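Local coordinates for enoyl-acyl carrier protein reductase (Uncultured bacterium, PDB 6KIA) that probably catalyses the NADH-dependent reduction of enoyl-acyl carrier protein in fatty acid synthesis and confers resistance to triclosan, at residues E68-A73 with I81-L86; Y239-T244 with E362-P367; A328-L333 with T338-L343. All coordinates share one frame; numbering follows the deposited sequence.

Interaction 1. Residues E68-A73 with I81-L86; sequences EELATA and IINVPL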
loop_
_atom_site.group_PDB
_atom_site.type_symbol
_atom_site.label_atom_id
_atom_site.label_comp_id
_atom_site.label_asym_id
_atom_site.label_seq_id
_atom_site.Cartn_x
_atom_site.Cartn_y
_atom_site.Cartn_z
ATOM N N GLU A 68 18.300 -18.606 -11.890
ATOM C CA GLU A 68 19.054 -17.420 -11.500
ATOM C C GLU A 68 18.152 -16.357 -10.874
ATOM O O GLU A 68 18.436 -15.823 -9.790
ATOM C CB GLU A 68 19.768 -16.848 -12.725
ATOM C CG GLU A 68 20.119 -15.372 -12.634
ATOM C CD GLU A 68 20.543 -14.797 -13.972
ATOM O OE1 GLU A 68 20.734 -15.581 -14.928
ATOM O OE2 GLU A 68 20.666 -13.559 -14.072
ATOM N N GLU A 69 17.054 -16.073 -11.568
ATOM C CA GLU A 69 16.035 -15.144 -11.072
ATOM C C GLU A 69 15.482 -15.574 -9.716
ATOM O O GLU A 69 15.330 -14.749 -8.796
ATOM C CB GLU A 69 14.900 -15.007 -12.088
ATOM C CG GLU A 69 15.275 -14.220 -13.340
ATOM C CD GLU A 69 14.254 -14.349 -14.456
ATOM O OE1 GLU A 69 13.399 -15.254 -14.393
ATOM O OE2 GLU A 69 14.305 -13.536 -15.404
ATOM N N LEU A 70 15.176 -16.861 -9.594
ATOM C CA LEU A 70 14.633 -17.391 -8.353
ATOM C C LEU A 70 15.624 -17.241 -7.214
ATOM O O LEU A 70 15.251 -16.849 -6.114
ATOM C CB LEU A 70 14.246 -18.867 -8.528
ATOM C CG LEU A 70 13.543 -19.585 -7.369
ATOM C CD1 LEU A 70 12.287 -18.847 -6.949
ATOM C CD2 LEU A 70 13.211 -21.020 -7.761
ATOM N N ALA A 71 16.895 -17.539 -7.478
ATOM C CA ALA A 71 17.915 -17.452 -6.433
ATOM C C ALA A 71 18.042 -16.025 -5.924
ATOM O O ALA A 71 18.128 -15.776 -4.704
ATOM C CB ALA A 71 19.259 -17.953 -6.952
ATOM N N THR A 72 18.062 -15.096 -6.873
ATOM C CA THR A 72 18.128 -13.682 -6.528
ATOM C C THR A 72 16.923 -13.245 -5.686
ATOM O O THR A 72 17.082 -12.626 -4.624
ATOM C CB THR A 72 18.228 -12.829 -7.796
ATOM O OG1 THR A 72 19.456 -13.145 -8.467
ATOM C CG2 THR A 72 18.212 -11.348 -7.452
ATOM N N ALA A 73 15.727 -13.593 -6.151
ATOM C CA ALA A 73 14.493 -13.242 -5.452
ATOM C C ALA A 73 14.459 -13.833 -4.045
ATOM O O ALA A 73 14.007 -13.185 -3.098
ATOM C CB ALA A 73 13.280 -13.697 -6.255
ATOM N N ILE A 81 10.840 -18.937 -2.315
ATOM C CA ILE A 81 9.800 -18.394 -3.178
ATOM C C ILE A 81 9.179 -19.537 -3.952
ATOM O O ILE A 81 9.887 -20.370 -4.508
ATOM C CB ILE A 81 10.336 -17.299 -4.112
ATOM C CG1 ILE A 81 10.313 -15.979 -3.346
ATOM C CG2 ILE A 81 9.455 -17.117 -5.343
ATOM C CD1 ILE A 81 11.397 -15.053 -3.686
ATOM N N ILE A 82 7.852 -19.606 -3.940
ATOM C CA ILE A 82 7.146 -20.645 -4.685
ATOM C C ILE A 82 7.017 -20.180 -6.124
ATOM O O ILE A 82 6.438 -19.119 -6.396
ATOM C CB ILE A 82 5.776 -20.948 -4.058
ATOM C CG1 ILE A 82 5.978 -21.513 -2.646
ATOM C CG2 ILE A 82 4.976 -21.921 -4.933
ATOM C CD1 ILE A 82 4.704 -21.715 -1.863
ATOM N N ASN A 83 7.610 -20.936 -7.049
ATOM C CA ASN A 83 7.816 -20.413 -8.397
ATOM C C ASN A 83 6.595 -20.625 -9.296
ATOM O O ASN A 83 6.606 -21.447 -10.213
ATOM C CB ASN A 83 9.042 -21.054 -9.042
ATOM C CG ASN A 83 9.579 -20.236 -10.191
ATOM O OD1 ASN A 83 9.025 -19.187 -10.528
ATOM N ND2 ASN A 83 10.628 -20.736 -10.838
ATOM N N VAL A 84 5.557 -19.843 -9.035
ATOM C CA VAL A 84 4.345 -19.836 -9.835
ATOM C C VAL A 84 4.035 -18.367 -10.138
ATOM O O VAL A 84 4.082 -17.537 -9.235
ATOM C CB VAL A 84 3.174 -20.508 -9.109
ATOM C CG1 VAL A 84 1.872 -20.315 -9.878
ATOM C CG2 VAL A 84 3.479 -21.993 -8.862
ATOM N N PRO A 85 3.796 -18.031 -11.420
ATOM C CA PRO A 85 3.590 -16.604 -11.728
ATOM C C PRO A 85 2.232 -16.072 -11.263
ATOM O O PRO A 85 1.236 -16.182 -11.991
ATOM C CB PRO A 85 3.711 -16.554 -13.254
ATOM C CG PRO A 85 3.366 -17.944 -13.708
ATOM C CD PRO A 85 3.846 -18.869 -12.633
ATOM N N LEU A 86 2.207 -15.459 -10.078
ATOM C CA LEU A 86 0.967 -15.021 -9.460
ATOM C C LEU A 86 0.708 -13.562 -9.780
ATOM O O LEU A 86 0.553 -12.728 -8.879
ATOM C CB LEU A 86 1.014 -15.210 -7.938
ATOM C CG LEU A 86 0.403 -16.465 -7.316
ATOM C CD1 LEU A 86 0.242 -16.260 -5.804
ATOM C CD2 LEU A 86 -0.912 -16.844 -7.969
#
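Leu70 and Ile81 meet where the helix of 68-73 lies against the strand 81-83 and runs almost antiparallel to it, the two axes 9.4 Å apart with an angle of 158° between their directions. The contact is apolar and small. Leu70 holds CG anti to its own N (chi1 -175°), which carries both methyls off the helix flank to the strand. There Leu70 CD1 sits against Ile81 CG2 at 3.7 Å, and the two side chains lie alongside, running opposite ways. The other branch of Ile81, through CG1, ends against Ala73 with CD1: it is 3.5 Å from Ala73 CB, closer than two methyl carbons normally pack, and 3.3 Å from Ala73 O. Ile81 also has a chi2 of 147°, away from a staggered value, so the fit looks somewhat strained. Farther along, Leu70 CD2 touches the amide of Asn83 at ND2, 4.0 Å away, while that amide nitrogen spends a hydrogen bond on Leu65 O in the loop before the helix. Asn83 is also the centre of an inverse gamma turn, closed by Val84 N to Ile82 O at 2.9 Å, and the chain turns a corner immediately after it. Ile82, on the other face of the strand, packs on helix 120-146. Leu86, beyond the corner, touches the bound NADH. Helix 67-77 thus belongs to a beta-alpha-beta crossover between the adjacent parallel strands 47-56 and 80-83, a unit characteristic of the Rossmann fold.

Interaction 2. Residues Y239-T244 with E362-P367; sequences YGYHGT and EAWPMP. With NAI (1,4-dihydronicotinamide adenine dinucleotide), chain D.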
loop_
_atom_site.group_PDB
_atom_site.type_symbol
_atom_site.label_atom_id
_atom_site.label_comp_id
_atom_site.label_asym_id
_atom_site.label_seq_id
_atom_site.Cartn_x
_atom_site.Cartn_y
_atom_site.Cartn_z
ATOM N N TYR A 239 -2.267 -4.305 3.774
ATOM C CA TYR A 239 -1.942 -2.888 3.908
ATOM C C TYR A 239 -3.043 -2.083 3.237
ATOM O O TYR A 239 -3.250 -2.200 2.034
ATOM C CB TYR A 239 -0.585 -2.563 3.283
ATOM C CG TYR A 239 0.602 -3.091 4.058
ATOM C CD1 TYR A 239 1.195 -2.328 5.066
ATOM C CD2 TYR A 239 1.134 -4.354 3.777
ATOM C CE1 TYR A 239 2.275 -2.810 5.778
ATOM C CE2 TYR A 239 2.214 -4.840 4.499
ATOM C CZ TYR A 239 2.774 -4.066 5.474
ATOM O OH TYR A 239 3.848 -4.541 6.196
ATOM N N GLY A 240 -3.760 -1.288 4.020
ATOM C CA GLY A 240 -4.810 -0.478 3.448
ATOM C C GLY A 240 -4.359 0.956 3.393
ATOM O O GLY A 240 -3.414 1.334 4.081
ATOM N N TYR A 241 -5.018 1.752 2.551
ATOM C CA TYR A 241 -4.916 3.212 2.698
ATOM C C TYR A 241 -6.335 3.772 2.714
ATOM O O TYR A 241 -7.138 3.433 1.845
ATOM C CB TYR A 241 -4.116 3.878 1.577
ATOM C CG TYR A 241 -4.073 5.381 1.789
ATOM C CD1 TYR A 241 -3.355 5.919 2.852
ATOM C CD2 TYR A 241 -4.785 6.247 0.960
ATOM C CE1 TYR A 241 -3.331 7.276 3.090
ATOM C CE2 TYR A 241 -4.759 7.613 1.181
ATOM C CZ TYR A 241 -4.029 8.127 2.235
ATOM O OH TYR A 241 -3.993 9.495 2.484
ATOM N N HIS A 242 -6.644 4.579 3.735
ATOM C CA HIS A 242 -7.981 5.163 3.849
ATOM C C HIS A 242 -7.860 6.466 4.613
ATOM O O HIS A 242 -8.626 6.742 5.548
ATOM C CB HIS A 242 -8.943 4.192 4.550
ATOM C CG HIS A 242 -10.391 4.506 4.320
ATOM N ND1 HIS A 242 -11.389 3.564 4.469
ATOM C CD2 HIS A 242 -11.008 5.658 3.958
ATOM C CE1 HIS A 242 -12.558 4.116 4.183
ATOM N NE2 HIS A 242 -12.356 5.387 3.877
ATOM N N GLY A 243 -6.820 7.227 4.276
ATOM C CA GLY A 243 -6.509 8.444 5.004
ATOM C C GLY A 243 -5.863 8.154 6.345
ATOM O O GLY A 243 -5.898 7.023 6.850
ATOM N N THR A 244 -5.302 9.193 6.959
ATOM C CA THR A 244 -4.500 9.020 8.169
ATOM C C THR A 244 -4.677 10.205 9.141
ATOM O O THR A 244 -4.784 11.350 8.700
ATOM C CB THR A 244 -3.012 8.892 7.781
ATOM O OG1 THR A 244 -2.851 7.781 6.890
ATOM C CG2 THR A 244 -2.115 8.736 9.014
ATOM N N GLU A 362 -16.751 10.792 4.488
ATOM C CA GLU A 362 -17.816 10.028 3.868
ATOM C C GLU A 362 -17.704 10.156 2.352
ATOM O O GLU A 362 -18.049 9.238 1.615
ATOM C CB GLU A 362 -19.196 10.529 4.326
ATOM C CG GLU A 362 -19.250 11.360 5.630
ATOM C CD GLU A 362 -18.457 10.791 6.798
ATOM O OE1 GLU A 362 -18.603 9.588 7.100
ATOM O OE2 GLU A 362 -17.689 11.561 7.419
ATOM N N ALA A 363 -17.141 11.270 1.899
ATOM C CA ALA A 363 -17.021 11.545 0.472
ATOM C C ALA A 363 -15.789 10.912 -0.180
ATOM O O ALA A 363 -15.617 10.999 -1.386
ATOM C CB ALA A 363 -17.019 13.059 0.237
ATOM N N TRP A 364 -14.950 10.270 0.628
ATOM C CA TRP A 364 -13.664 9.721 0.177
ATOM C C TRP A 364 -13.797 8.571 -0.809
ATOM O O TRP A 364 -14.634 7.687 -0.618
ATOM C CB TRP A 364 -12.882 9.255 1.404
ATOM C CG TRP A 364 -11.443 8.864 1.191
ATOM C CD1 TRP A 364 -10.361 9.686 1.270
ATOM C CD2 TRP A 364 -10.928 7.546 0.903
ATOM N NE1 TRP A 364 -9.207 8.978 1.041
ATOM C CE2 TRP A 364 -9.526 7.664 0.812
ATOM C CE3 TRP A 364 -11.519 6.283 0.712
ATOM C CZ2 TRP A 364 -8.697 6.576 0.550
ATOM C CZ3 TRP A 364 -10.698 5.194 0.438
ATOM C CH2 TRP A 364 -9.299 5.346 0.362
ATOM N N PRO A 365 -12.968 8.558 -1.870
ATOM C CA PRO A 365 -12.014 9.600 -2.291
ATOM C C PRO A 365 -12.688 10.694 -3.101
ATOM O O PRO A 365 -13.483 10.401 -4.002
ATOM C CB PRO A 365 -11.014 8.838 -3.169
ATOM C CG PRO A 365 -11.789 7.675 -3.718
ATOM C CD PRO A 365 -12.899 7.360 -2.726
ATOM N N MET A 366 -12.388 11.942 -2.783
ATOM C CA MET A 366 -13.000 13.052 -3.510
ATOM C C MET A 366 -12.301 13.324 -4.848
ATOM O O MET A 366 -11.131 12.992 -5.027
ATOM C CB MET A 366 -12.988 14.300 -2.636
ATOM C CG MET A 366 -13.809 14.136 -1.352
ATOM S SD MET A 366 -13.663 15.511 -0.194
ATOM C CE MET A 366 -14.474 16.811 -1.131
ATOM N N PRO A 367 -13.022 13.925 -5.806
ATOM C CA PRO A 367 -12.353 14.402 -7.020
ATOM C C PRO A 367 -11.370 15.540 -6.713
ATOM O O PRO A 367 -11.599 16.305 -5.774
ATOM C CB PRO A 367 -13.513 14.916 -7.890
ATOM C CG PRO A 367 -14.751 14.274 -7.316
ATOM C CD PRO A 367 -14.486 14.094 -5.856
HETATM P PA NAI D . 5.473 -1.466 -3.418
HETATM O O1A NAI D . 6.750 -1.830 -2.724
HETATM O O2A NAI D . 5.574 -1.061 -4.875
HETATM O O5B NAI D . 4.471 -2.683 -3.218
HETATM C C5B NAI D . 3.500 -2.962 -4.207
HETATM C C4B NAI D . 3.088 -4.436 -3.906
HETATM O O4B NAI D . 1.920 -4.737 -4.882
HETATM C C3B NAI D . 4.025 -5.280 -4.149
HETATM O O3B NAI D . 4.075 -6.372 -3.142
HETATM C C2B NAI D . 3.665 -5.895 -5.641
HETATM O O2B NAI D . 4.380 -7.171 -5.831
HETATM C C1B NAI D . 2.382 -5.999 -5.620
HETATM N N9A NAI D . 1.797 -5.812 -6.964
HETATM C C8A NAI D . 1.707 -4.779 -7.820
HETATM N N7A NAI D . 1.066 -5.200 -8.909
HETATM C C5A NAI D . 0.746 -6.503 -8.724
HETATM C C6A NAI D . 0.081 -7.355 -9.592
HETATM N N6A NAI D . -0.479 -7.191 -10.905
HETATM N N1A NAI D . -0.126 -8.623 -9.201
HETATM C C2A NAI D . 0.324 -9.052 -7.980
HETATM N N3A NAI D . 0.986 -8.197 -7.113
HETATM C C4A NAI D . 1.194 -6.905 -7.518
HETATM O O3 NAI D . 4.728 -0.193 -2.668
HETATM P PN NAI D . 3.939 -0.149 -1.261
HETATM O O1N NAI D . 4.825 -0.618 -0.149
HETATM O O2N NAI D . 3.522 1.309 -1.142
HETATM O O5D NAI D . 2.664 -1.095 -1.406
HETATM C C5D NAI D . 2.424 -2.160 -0.501
HETATM C C4D NAI D . 1.004 -1.973 0.078
HETATM O O4D NAI D . 1.007 -0.916 0.868
HETATM C C3D NAI D . 0.006 -1.652 -1.032
HETATM O O3D NAI D . -1.149 -2.415 -0.932
HETATM C C2D NAI D . -0.329 -0.176 -0.723
HETATM O O2D NAI D . -1.610 0.172 -1.358
HETATM C C1D NAI D . -0.328 -0.119 0.583
HETATM N N1N NAI D . -0.192 1.237 1.114
HETATM C C2N NAI D . 0.714 2.137 0.594
HETATM C C3N NAI D . 0.764 3.444 1.096
HETATM C C7N NAI D . 1.780 4.455 0.568
HETATM O O7N NAI D . 1.629 5.657 0.766
HETATM N N7N NAI D . 2.910 3.980 -0.149
HETATM C C4N NAI D . -0.065 3.858 2.129
HETATM C C5N NAI D . -0.944 2.921 2.684
HETATM C C6N NAI D . -1.004 1.621 2.168
#
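His242 and Trp364 make the aromatic part of this contact, an offset stack with the imidazole and six-membered indole ring centroids 4.2 Å apart and the planes inclined by 27°. Overlap is at the indole rim, where His242 CD2 comes within 3.3 Å of Trp364 CE3. The same indole face receives a CH-pi contact from His242 CA, 4.1 Å from the six-membered centroid. On the opposite face lies Pro365 CB; the cis peptide between Trp364 and Pro365 brings the proline back over its neighbour's ring.

Apolar contact adds Tyr241, whose CD2 is 3.9 Å from Trp364 CZ2. Tyr241 O lies obliquely to the indole, 3.2 Å from Trp364 CH2, and this carbonyl is buried without a polar partner. The polar ends of the rings are fixed elsewhere: His242 ND1 bonds to Glu270, Trp364 NE1 to Thr256, and Tyr241 OH to Glu290.

Contacts with the cofactor come from the first three residues of 239-244. Gly240 O approaches NAI C6N at 3.1 Å, Tyr241 CB packs on NAI C5N at 3.5 Å, and Tyr239 CB touches the ribose oxygen O4D. Through its contact with Tyr241, which touches the nicotinamide, Trp364 stands in the second shell. The arrangement is that of a Rossmann nicotinamide site, at the C-terminal end of the parallel strand 234-240.

Interaction 3. Residues A328-L333 with T338-L343; sequences ACREVL and TLESLL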
loop_
_atom_site.group_PDB
_atom_site.type_symbol
_atom_site.label_atom_id
_atom_site.label_comp_id
_atom_site.label_asym_id
_atom_site.label_seq_id
_atom_site.Cartn_x
_atom_site.Cartn_y
_atom_site.Cartn_z
ATOM N N ALA A 328 18.485 14.929 12.171
ATOM C CA ALA A 328 18.684 14.259 10.895
ATOM C C ALA A 328 17.927 14.939 9.749
ATOM O O ALA A 328 18.437 15.007 8.637
ATOM C CB ALA A 328 18.266 12.833 11.004
ATOM N N CYS A 329 16.704 15.383 10.020
ATOM C CA CYS A 329 15.916 16.049 8.985
ATOM C C CYS A 329 16.436 17.460 8.717
ATOM O O CYS A 329 16.410 17.924 7.578
ATOM C CB CYS A 329 14.438 16.094 9.365
ATOM S SG CYS A 329 13.707 14.422 9.348
ATOM N N ARG A 330 16.926 18.127 9.760
ATOM C CA ARG A 330 17.529 19.445 9.602
ATOM C C ARG A 330 18.717 19.364 8.655
ATOM O O ARG A 330 18.921 20.251 7.812
ATOM C CB ARG A 330 18.003 20.004 10.957
ATOM C CG ARG A 330 16.924 20.317 11.951
ATOM C CD ARG A 330 17.538 20.976 13.182
ATOM N NE ARG A 330 16.588 21.071 14.278
ATOM C CZ ARG A 330 15.666 22.023 14.371
ATOM N NH1 ARG A 330 15.580 22.969 13.437
ATOM N NH2 ARG A 330 14.847 22.043 15.414
ATOM N N GLU A 331 19.521 18.313 8.815
ATOM C CA GLU A 331 20.759 18.205 8.055
ATOM C C GLU A 331 20.592 18.076 6.535
ATOM O O GLU A 331 21.506 18.426 5.804
ATOM C CB GLU A 331 21.581 17.028 8.582
ATOM C CG GLU A 331 22.364 17.373 9.843
ATOM C CD GLU A 331 23.018 16.167 10.487
ATOM O OE1 GLU A 331 22.680 15.029 10.100
ATOM O OE2 GLU A 331 23.868 16.360 11.383
ATOM N N VAL A 332 19.443 17.624 6.034
ATOM C CA VAL A 332 19.298 17.497 4.587
ATOM C C VAL A 332 18.739 18.781 3.929
ATOM O O VAL A 332 18.665 18.869 2.707
ATOM C CB VAL A 332 18.401 16.296 4.189
ATOM C CG1 VAL A 332 19.050 14.993 4.635
ATOM C CG2 VAL A 332 16.994 16.434 4.753
ATOM N N LEU A 333 18.393 19.782 4.738
ATOM C CA LEU A 333 17.911 21.058 4.200
ATOM C C LEU A 333 19.079 22.022 3.938
ATOM O O LEU A 333 20.071 22.026 4.678
ATOM C CB LEU A 333 16.896 21.693 5.157
ATOM C CG LEU A 333 15.631 20.863 5.424
ATOM C CD1 LEU A 333 14.718 21.555 6.435
ATOM C CD2 LEU A 333 14.901 20.639 4.096
ATOM N N THR A 338 15.040 26.430 7.543
ATOM C CA THR A 338 14.904 25.726 8.815
ATOM C C THR A 338 13.837 24.663 8.744
ATOM O O THR A 338 12.880 24.757 7.962
ATOM C CB THR A 338 14.551 26.662 9.970
ATOM O OG1 THR A 338 13.266 27.237 9.734
ATOM C CG2 THR A 338 15.572 27.776 10.111
ATOM N N LEU A 339 14.005 23.634 9.565
ATOM C CA LEU A 339 12.985 22.612 9.640
ATOM C C LEU A 339 11.681 23.213 10.147
ATOM O O LEU A 339 10.603 22.836 9.672
ATOM C CB LEU A 339 13.444 21.452 10.529
ATOM C CG LEU A 339 12.525 20.230 10.601
ATOM C CD1 LEU A 339 12.244 19.588 9.228
ATOM C CD2 LEU A 339 13.120 19.204 11.562
ATOM N N GLU A 340 11.773 24.100 11.150
ATOM C CA GLU A 340 10.609 24.857 11.619
ATOM C C GLU A 340 9.793 25.490 10.495
ATOM O O GLU A 340 8.567 25.421 10.550
ATOM C CB GLU A 340 10.984 25.920 12.666
ATOM C CG GLU A 340 11.385 25.365 14.036
ATOM C CD GLU A 340 12.779 24.779 14.092
ATOM O OE1 GLU A 340 13.548 24.919 13.120
ATOM O OE2 GLU A 340 13.115 24.171 15.141
ATOM N N SER A 341 10.448 26.194 9.566
ATOM C CA SER A 341 9.756 26.811 8.422
ATOM C C SER A 341 9.001 25.785 7.590
ATOM O O SER A 341 7.866 26.044 7.133
ATOM C CB SER A 341 10.738 27.566 7.523
ATOM O OG SER A 341 11.178 28.742 8.171
ATOM N N LEU A 342 9.653 24.642 7.371
ATOM C CA LEU A 342 9.035 23.553 6.612
ATOM C C LEU A 342 7.738 23.137 7.316
ATOM O O LEU A 342 6.646 23.083 6.717
ATOM C CB LEU A 342 10.002 22.365 6.496
ATOM C CG LEU A 342 9.624 21.204 5.548
ATOM C CD1 LEU A 342 10.871 20.395 5.159
ATOM C CD2 LEU A 342 8.575 20.287 6.135
ATOM N N LEU A 343 7.857 22.834 8.607
ATOM C CA LEU A 343 6.702 22.357 9.338
ATOM C C LEU A 343 5.590 23.398 9.426
ATOM O O LEU A 343 4.405 23.042 9.427
ATOM C CB LEU A 343 7.116 21.902 10.727
ATOM C CG LEU A 343 7.913 20.591 10.741
ATOM C CD1 LEU A 343 8.433 20.308 12.136
ATOM C CD2 LEU A 343 7.039 19.410 10.256
HETATM O O HOH W 1 16.746 23.765 10.800
#
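Arg330 reaches across to Glu340 at the start of the next helix and grips its carboxylate end-on, one nitrogen to each oxygen. Arg330 NH1 to Glu340 OE1 is 2.8 Å, with an N-H...O angle of 163°; Arg330 NH2 to Glu340 OE2 is equally short. Both oxygens are used on their syn side and lie near the guanidinium plane, and the two planes are 25° apart. The arginine is extended from CG to NE, whereas the glutamate folds at chi2 (76°) to meet it. A second N-H of Arg330 NH1 goes to a water 3.0 Å away, which also accepts from Leu339 N. That amide belongs to the first turn of the helix, so the water supplies an acceptor the helix cannot. Another first-turn amide is met by the N-cap: Thr338 OG1 takes Ser341 N at 3.0 Å. The negative carboxylate near this N-terminus probably also suits the helix dipole.

Below these polar groups the contact is apolar. Leu333 CD1 rests 3.8 Å from Leu339 CA and Leu333 CD2 4.2 Å from Leu342 CD1, while Leu339 CD2 reaches Cys329 CB. The contact packs two consecutive helices joined by a short loop: helix 320-331 ends and helix 339-351 begins. Cys329 leans on helix 394-413, Cys329 and Leu339 share Leu310 of helix 309-315, and Leu342 touches Phe307 in the loop before it.

Overall arrangement
From the N terminus, interaction 1 comes first, closing a short connection, seven residues between its segments, where helix 67-77 leads into strand 80-83 near one end of the mixed sheet. Interaction 2 opens later, at the end of strand 234-240 of that sheet, and closes 117 residues on, in the loop before helix 370-385. Interaction 3 is nested inside this long loop and joins the end of helix 320-331 to the start of helix 339-351, with four residues between its segments. None touches another: interactions 1 and 2 lie on opposite sides of the chain's centre, centres about 34 Å apart, and interaction 3 has its centre about 29 Å from that of interaction 2. The first two tie elements to the nucleotide-binding sheet; the third belongs to an outlying helical region.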